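Methyl-coenzyme M reductase gamma subunit (Methermicoccus shengliensis DSM 18856, PDB 7NKG) provides the gamma subunit of methyl-coenzyme M reductase, the factor 430 enzyme that forms methane from methyl-coenzyme M and coenzyme B. Local coordinates at residues Ser48-Thr53 with Ala126-Val131. Sequence-based numbering, arbitrary orientation.
Sequences SDYPST and ARERDV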
ATOM      1  N   SER C  48       7.935  -1.501 -52.829  1.00 33.53           N
ATOM      2  CA  SER C  48       6.788  -0.648 -52.511  1.00 33.50           C
ATOM      3  C   SER C  48       7.216   0.669 -51.880  1.00 33.86           C
ATOM      4  O   SER C  48       8.316   0.771 -51.335  1.00 34.18           O
ATOM      5  CB  SER C  48       5.828  -1.375 -51.575  1.00 34.12           C
ATOM      6  OG  SER C  48       6.320  -1.460 -50.248  1.00 35.45           O
ATOM      7  N   ASP C  49       6.340   1.679 -51.928  1.00 33.91           N
ATOM      8  CA  ASP C  49       6.634   2.967 -51.308  1.00 34.08           C
ATOM      9  C   ASP C  49       6.534   2.835 -49.776  1.00 32.39           C
ATOM     10  O   ASP C  49       5.866   1.929 -49.248  1.00 32.04           O
ATOM     11  CB  ASP C  49       5.725   4.101 -51.822  1.00 37.58           C
ATOM     12  CG  ASP C  49       6.338   5.501 -51.701  1.00 45.91           C
ATOM     13  OD1 ASP C  49       7.511   5.612 -51.251  1.00 47.33           O
ATOM     14  OD2 ASP C  49       5.634   6.486 -52.022  1.00 49.58           O
ATOM     15  N   TYR C  50       7.261   3.710 -49.070  1.00 31.39           N
ATOM     16  CA  TYR C  50       7.268   3.730 -47.612  1.00 30.40           C
ATOM     17  C   TYR C  50       5.899   4.215 -47.102  1.00 30.35           C
ATOM     18  O   TYR C  50       5.531   5.349 -47.417  1.00 30.66           O
ATOM     19  CB  TYR C  50       8.338   4.705 -47.078  1.00 29.87           C
ATOM     20  CG  TYR C  50       9.761   4.348 -47.444  1.00 29.64           C
ATOM     21  CD1 TYR C  50      10.474   3.415 -46.709  1.00 30.02           C
ATOM     22  CD2 TYR C  50      10.392   4.942 -48.527  1.00 30.11           C
ATOM     23  CE1 TYR C  50      11.767   3.057 -47.060  1.00 30.54           C
ATOM     24  CE2 TYR C  50      11.697   4.614 -48.870  1.00 30.71           C
ATOM     25  CZ  TYR C  50      12.383   3.668 -48.133  1.00 31.42           C
ATOM     26  OH  TYR C  50      13.690   3.358 -48.435  1.00 32.70           O
ATOM     27  N   PRO C  51       5.139   3.423 -46.315  1.00 30.09           N
ATOM     28  CA  PRO C  51       3.873   3.945 -45.773  1.00 30.14           C
ATOM     29  C   PRO C  51       4.100   5.098 -44.801  1.00 30.94           C
ATOM     30  O   PRO C  51       5.196   5.272 -44.272  1.00 31.00           O
ATOM     31  CB  PRO C  51       3.235   2.748 -45.064  1.00 30.98           C
ATOM     32  CG  PRO C  51       4.135   1.602 -45.261  1.00 31.65           C
ATOM     33  CD  PRO C  51       5.422   2.060 -45.833  1.00 30.05           C
ATOM     34  N   SER C  52       3.054   5.892 -44.576  1.00 31.34           N
ATOM     35  CA  SER C  52       3.090   7.042 -43.680  1.00 32.17           C
ATOM     36  C   SER C  52       2.329   6.736 -42.401  1.00 32.68           C
ATOM     37  O   SER C  52       1.529   5.796 -42.337  1.00 32.90           O
ATOM     38  CB  SER C  52       2.437   8.251 -44.350  1.00 34.11           C
ATOM     39  OG  SER C  52       3.178   8.745 -45.454  1.00 36.66           O
ATOM     40  N   THR C  53       2.567   7.555 -41.376  1.00 32.63           N
ATOM     41  CA  THR C  53       1.788   7.507 -40.151  1.00 33.24           C
ATOM     42  C   THR C  53       0.394   8.119 -40.499  1.00 35.02           C
ATOM     43  O   THR C  53       0.257   8.845 -41.496  1.00 35.40           O
ATOM     44  CB  THR C  53       2.471   8.371 -39.072  1.00 32.72           C
ATOM     45  OG1 THR C  53       2.546   9.720 -39.570  1.00 32.34           O
ATOM     46  CG2 THR C  53       3.859   7.836 -38.681  1.00 32.90           C
ATOM     47  N   ALA C 126      14.123   4.065 -36.214  1.00 19.05           N
ATOM     48  CA  ALA C 126      14.169   5.364 -36.890  1.00 19.45           C
ATOM     49  C   ALA C 126      13.035   5.410 -37.928  1.00 19.60           C
ATOM     50  O   ALA C 126      12.447   4.370 -38.247  1.00 19.45           O
ATOM     51  CB  ALA C 126      15.543   5.569 -37.576  1.00 19.78           C
ATOM     52  N   ARG C 127      12.760   6.588 -38.524  1.00 19.54           N
ATOM     53  CA  ARG C 127      11.801   6.726 -39.635  1.00 19.91           C
ATOM     54  C   ARG C 127      12.233   5.730 -40.738  1.00 20.17           C
ATOM     55  O   ARG C 127      13.445   5.572 -40.974  1.00 19.78           O
ATOM     56  CB  ARG C 127      11.812   8.167 -40.141  1.00 21.11           C
ATOM     57  CG  ARG C 127      11.279   9.167 -39.127  1.00 22.14           C
ATOM     58  CD  ARG C 127       9.766   9.212 -39.058  1.00 21.72           C
ATOM     59  NE  ARG C 127       9.319  10.307 -38.200  1.00 22.05           N
ATOM     60  CZ  ARG C 127       8.062  10.727 -38.102  1.00 22.83           C
ATOM     61  NH1 ARG C 127       7.757  11.748 -37.307  1.00 20.96           N
ATOM     62  NH2 ARG C 127       7.095  10.130 -38.796  1.00 21.85           N
ATOM     63  N   GLU C 128      11.296   4.932 -41.251  1.00 20.13           N
ATOM     64  CA  GLU C 128      11.634   3.797 -42.101  1.00 20.32           C
ATOM     65  C   GLU C 128      12.754   4.029 -43.155  1.00 20.97           C
ATOM     66  O   GLU C 128      13.736   3.275 -43.130  1.00 21.44           O
ATOM     67  CB  GLU C 128      10.409   3.215 -42.787  1.00 21.40           C
ATOM     68  CG  GLU C 128      10.715   1.864 -43.415  1.00 22.56           C
ATOM     69  CD  GLU C 128       9.542   1.131 -44.023  1.00 26.12           C
ATOM     70  OE1 GLU C 128       8.405   1.661 -43.991  1.00 26.62           O
ATOM     71  OE2 GLU C 128       9.765   0.004 -44.518  1.00 25.89           O
ATOM     72  N   ARG C 129      12.650   5.053 -44.044  1.00 21.27           N
ATOM     73  CA  ARG C 129      13.712   5.231 -45.051  1.00 22.08           C
ATOM     74  C   ARG C 129      15.069   5.523 -44.399  1.00 22.08           C
ATOM     75  O   ARG C 129      16.077   5.038 -44.904  1.00 22.80           O
ATOM     76  CB  ARG C 129      13.361   6.256 -46.120  1.00 23.29           C
ATOM     77  CG  ARG C 129      13.414   7.706 -45.700  1.00 25.44           C
ATOM     78  CD  ARG C 129      12.730   8.568 -46.753  1.00 27.18           C
ATOM     79  NE  ARG C 129      11.299   8.265 -46.818  1.00 29.13           N
ATOM     80  CZ  ARG C 129      10.498   8.507 -47.852  1.00 30.99           C
ATOM     81  NH1 ARG C 129      10.972   9.090 -48.950  1.00 30.65           N
ATOM     82  NH2 ARG C 129       9.217   8.157 -47.803  1.00 30.15           N
ATOM     83  N   ASP C 130      15.088   6.236 -43.248  1.00 21.07           N
ATOM     84  CA  ASP C 130      16.332   6.511 -42.515  1.00 20.68           C
ATOM     85  C   ASP C 130      16.894   5.217 -41.944  1.00 20.23           C
ATOM     86  O   ASP C 130      18.113   5.021 -41.965  1.00 19.96           O
ATOM     87  CB  ASP C 130      16.106   7.483 -41.354  1.00 21.17           C
ATOM     88  CG  ASP C 130      15.378   8.758 -41.695  1.00 25.25           C
ATOM     89  OD1 ASP C 130      15.420   9.175 -42.885  1.00 25.98           O
ATOM     90  OD2 ASP C 130      14.775   9.343 -40.790  1.00 26.78           O
ATOM     91  N   VAL C 131      16.027   4.344 -41.401  1.00 19.69           N
ATOM     92  CA  VAL C 131      16.501   3.083 -40.826  1.00 20.66           C
ATOM     93  C   VAL C 131      17.055   2.159 -41.934  1.00 21.16           C
ATOM     94  O   VAL C 131      17.925   1.347 -41.640  1.00 21.24           O
ATOM     95  CB  VAL C 131      15.449   2.379 -39.885  1.00 21.32           C
ATOM     96  CG1 VAL C 131      14.663   1.281 -40.604  1.00 22.06           C
ATOM     97  CG2 VAL C 131      16.111   1.815 -38.635  1.00 21.52           C
TER
HETATM   98  O   HOH W   1       6.829   8.186 -49.409  1.00 58.95           O
HETATM   99  O   HOH W   2      16.274   4.622 -47.676  1.00 32.40           O
HETATM  100  O   HOH W   3       7.139   3.950 -43.363  1.00 32.03           O
HETATM  101  O   HOH W   4       4.540  11.312 -38.658  1.00 25.88           O
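Tyr50 and Arg129 make the main packing of this contact. Arg129 CB sits over one face of the Tyr50 ring, 3.6 Å from its centroid and 19° off the normal, a CH-pi contact. Farther out, the Arg129 chain bends at chi3. Tyr50 CD2 lies over one face of the Arg129 guanidinium, toward its rim; the planes are 37° apart. Arg129 NH2 comes 3.5 Å from Tyr50 CD2. The Glu128 carboxylate meets the same ring at its edge, with Glu128 CD 3.6 Å from Tyr50 CD1 and the two planes 81° apart.

Water links the segments at three points. One water accepts from Arg129 NH2 (2.9 Å) and donates weakly to Asp49 OD1. A second donates to both Tyr50 OH and Arg129 O. Another accepts from Arg127 NH2 in the guanidinium plane and bonds to Thr53 OG1 (2.7 Å).

The polar ends have further partners. Tyr50 OH is hydrogen-bonded to Glu132 OE1. Arg129 forms a salt bridge with Asp81, and Glu128 one with Arg44, which also makes a cation-pi contact with Tyr50. Arg127, at the N-cap of helix 128-140, donates to the backbone of another protein's chain. An alanine in place of Tyr50 would probably leave a gap beside the Arg129 and Glu128 side chains, and Glu132 OE1 and the second water without their hydroxyl partner.

The contact thus joins the loop between helices 34-41 and 66-70 to the junction of strand 122-127 and helix 128-140. Direct contact is mainly packing around the Tyr50 ring, with Pro51 CD 3.5 Å from Glu128 OE1 at its margin. Asp49 OD1 and Arg129 NH2 are 4.6 Å apart and bridged by water rather than paired directly; their opposite charges may still favour the approach.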